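Local coordinates for 4-hydroxybutyrate CoA-transferase (Porphyromonas gingivalis, PDB 3EH7), which probably transfers coenzyme A between acyl-CoA thioesters and free carboxylic acids such as acetate or 4-hydroxybutyrate, at residues 240-245 and 297-302. Numbering follows the deposited sequence.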
loop_
_atom_site.group_PDB
_atom_site.type_symbol
_atom_site.label_atom_id
_atom_site.label_comp_id
_atom_site.label_asym_id
_atom_site.label_seq_id
_atom_site.Cartn_x
_atom_site.Cartn_y
_atom_site.Cartn_z
ATOM N N HIS A 240 0.862 20.289 0.990
ATOM C CA HIS A 240 0.724 19.351 -0.113
ATOM C C HIS A 240 -0.310 18.340 0.335
ATOM O O HIS A 240 -0.045 17.422 1.138
ATOM C CB HIS A 240 2.039 18.695 -0.541
ATOM C CG HIS A 240 1.878 17.782 -1.725
ATOM N ND1 HIS A 240 2.461 18.029 -2.951
ATOM C CD2 HIS A 240 1.164 16.644 -1.878
ATOM C CE1 HIS A 240 2.127 17.072 -3.796
ATOM N NE2 HIS A 240 1.337 16.219 -3.171
ATOM N N THR A 241 -1.514 18.576 -0.159
ATOM C CA THR A 241 -2.703 18.038 0.437
ATOM C C THR A 241 -3.697 17.577 -0.627
ATOM O O THR A 241 -3.634 17.971 -1.785
ATOM C CB THR A 241 -3.334 19.095 1.344
ATOM O OG1 THR A 241 -4.328 18.480 2.186
ATOM C CG2 THR A 241 -3.942 20.286 0.492
ATOM N N GLU A 242 -4.604 16.704 -0.241
ATOM C CA GLU A 242 -5.648 16.333 -1.170
ATOM C C GLU A 242 -6.571 17.544 -1.369
ATOM O O GLU A 242 -6.940 17.916 -2.499
ATOM C CB GLU A 242 -6.433 15.128 -0.676
ATOM C CG GLU A 242 -7.326 14.534 -1.777
ATOM C CD GLU A 242 -8.042 13.284 -1.316
ATOM O OE1 GLU A 242 -7.333 12.288 -1.070
ATOM O OE2 GLU A 242 -9.293 13.307 -1.189
HETATM N N MSE A 243 -6.950 18.155 -0.258
HETATM C CA MSE A 243 -7.754 19.365 -0.307
HETATM C C MSE A 243 -7.424 20.249 0.878
HETATM O O MSE A 243 -6.866 19.799 1.843
HETATM C CB MSE A 243 -9.252 19.019 -0.347
HETATM C CG MSE A 243 -9.760 18.305 0.879
HETATM SE SE MSE A 243 -10.395 19.452 2.322
HETATM C CE MSE A 243 -11.963 20.255 1.474
ATOM N N PHE A 244 -7.773 21.523 0.770
ATOM C CA PHE A 244 -7.773 22.406 1.937
ATOM C C PHE A 244 -8.992 23.312 1.925
ATOM O O PHE A 244 -9.795 23.272 0.984
ATOM C CB PHE A 244 -6.450 23.157 2.136
ATOM C CG PHE A 244 -6.144 24.177 1.085
ATOM C CD1 PHE A 244 -6.672 25.450 1.151
ATOM C CD2 PHE A 244 -5.279 23.866 0.041
ATOM C CE1 PHE A 244 -6.375 26.403 0.168
ATOM C CE2 PHE A 244 -4.986 24.806 -0.935
ATOM C CZ PHE A 244 -5.523 26.096 -0.854
ATOM N N SER A 245 -9.128 24.093 2.989
ATOM C CA SER A 245 -10.334 24.844 3.251
ATOM C C SER A 245 -9.986 26.078 4.068
ATOM O O SER A 245 -8.841 26.519 4.057
ATOM C CB SER A 245 -11.337 23.959 4.013
ATOM O OG SER A 245 -12.642 24.487 3.971
ATOM N N TYR A 297 -1.190 13.150 -9.983
ATOM C CA TYR A 297 0.020 13.819 -9.591
ATOM C C TYR A 297 0.048 14.029 -8.088
ATOM O O TYR A 297 0.938 13.497 -7.389
ATOM C CB TYR A 297 0.188 15.145 -10.365
ATOM C CG TYR A 297 1.434 15.907 -9.984
ATOM C CD1 TYR A 297 2.675 15.541 -10.482
ATOM C CD2 TYR A 297 1.370 16.981 -9.102
ATOM C CE1 TYR A 297 3.826 16.230 -10.127
ATOM C CE2 TYR A 297 2.495 17.680 -8.755
ATOM C CZ TYR A 297 3.718 17.309 -9.269
ATOM O OH TYR A 297 4.815 17.997 -8.892
ATOM N N VAL A 298 -0.958 14.728 -7.555
ATOM C CA VAL A 298 -0.935 15.150 -6.135
ATOM C C VAL A 298 -0.906 13.992 -5.143
ATOM O O VAL A 298 -0.168 14.051 -4.134
ATOM C CB VAL A 298 -2.072 16.123 -5.776
ATOM C CG1 VAL A 298 -1.990 16.594 -4.279
ATOM C CG2 VAL A 298 -2.072 17.322 -6.740
ATOM N N ASN A 299 -1.695 12.949 -5.410
ATOM C CA ASN A 299 -1.888 11.862 -4.459
ATOM C C ASN A 299 -0.958 10.676 -4.734
ATOM O O ASN A 299 -1.057 9.646 -4.087
ATOM C CB ASN A 299 -3.350 11.363 -4.486
ATOM C CG ASN A 299 -4.283 12.121 -3.555
ATOM O OD1 ASN A 299 -4.276 13.356 -3.509
ATOM N ND2 ASN A 299 -5.171 11.380 -2.893
ATOM N N ASP A 300 -0.081 10.791 -5.722
ATOM C CA ASP A 300 0.835 9.705 -6.007
ATOM C C ASP A 300 1.818 9.618 -4.827
ATOM O O ASP A 300 2.474 10.597 -4.506
ATOM C CB ASP A 300 1.599 9.990 -7.261
ATOM C CG ASP A 300 2.476 8.818 -7.691
ATOM O OD1 ASP A 300 3.035 8.062 -6.853
ATOM O OD2 ASP A 300 2.611 8.661 -8.887
ATOM N N PRO A 301 1.872 8.470 -4.150
ATOM C CA PRO A 301 2.827 8.368 -3.035
ATOM C C PRO A 301 4.254 8.797 -3.395
ATOM O O PRO A 301 4.947 9.381 -2.568
ATOM C CB PRO A 301 2.738 6.903 -2.656
ATOM C CG PRO A 301 1.297 6.534 -2.972
ATOM C CD PRO A 301 1.080 7.235 -4.299
ATOM N N ARG A 302 4.690 8.532 -4.625
ATOM C CA ARG A 302 6.035 8.942 -5.062
ATOM C C ARG A 302 6.203 10.457 -5.195
ATOM O O ARG A 302 7.298 10.960 -5.091
ATOM C CB ARG A 302 6.389 8.261 -6.374
ATOM C CG ARG A 302 6.380 6.730 -6.251
ATOM C CD ARG A 302 6.300 6.087 -7.610
ATOM N NE ARG A 302 5.046 6.404 -8.285
ATOM C CZ ARG A 302 4.719 5.943 -9.487
ATOM N NH1 ARG A 302 5.555 5.160 -10.153
ATOM N NH2 ARG A 302 3.566 6.287 -10.046
#
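The closest pair of CA atoms is Glu242 CA and Asn299 CA, 6.7 Å apart, where the chain leaving strand 238-240 meets the junction between the short helices 295-298 and 301-304. The strand belongs to the mixed, mostly parallel sheet of the C-terminal half of this CoA-transferase, consistent with a Rossmann-like alpha/beta fold, and the contact is buried, its centre about 8 Å from the centre of the chain. His240 reaches across by swinging its ring anti to the backbone N (chi1 -177°), and NE2 donates to Val298 O over 2.8 Å. The bond is nearly straight, 167° at the hydrogen; the carbonyl oxygen lies almost in the ring plane, at the imidazole edge, and offers a lone pair, which probably helps to hold the ring's rotation. From Val298 itself, the CG1 methyl, anti to the backbone N, lies against both Thr241 O (3.3 Å) and His240 NE2 (3.5 Å).

The second polar link joins side chains. Glu242 spans the distance with its chain extended, and its OE2 hydrogen-bonds to Thr338 OG1. Asn299 is held further by helix 341-350, through Tyr344 OH at OD1 and Asp343 OD2 at ND2, which probably helps to orient the amide toward Glu242. Just beyond, Asp300 OD1 caps helix 301-304 through Arg302 N, and the Asp300 carboxylate is gripped side-on in a salt bridge by Arg302. Between the two segments, Asn299 ND2 donates to Glu242 OE1 at 3.0 Å, keeping the acceptor in its own amide plane but meeting the carboxylate from above, with the two planes 41° apart.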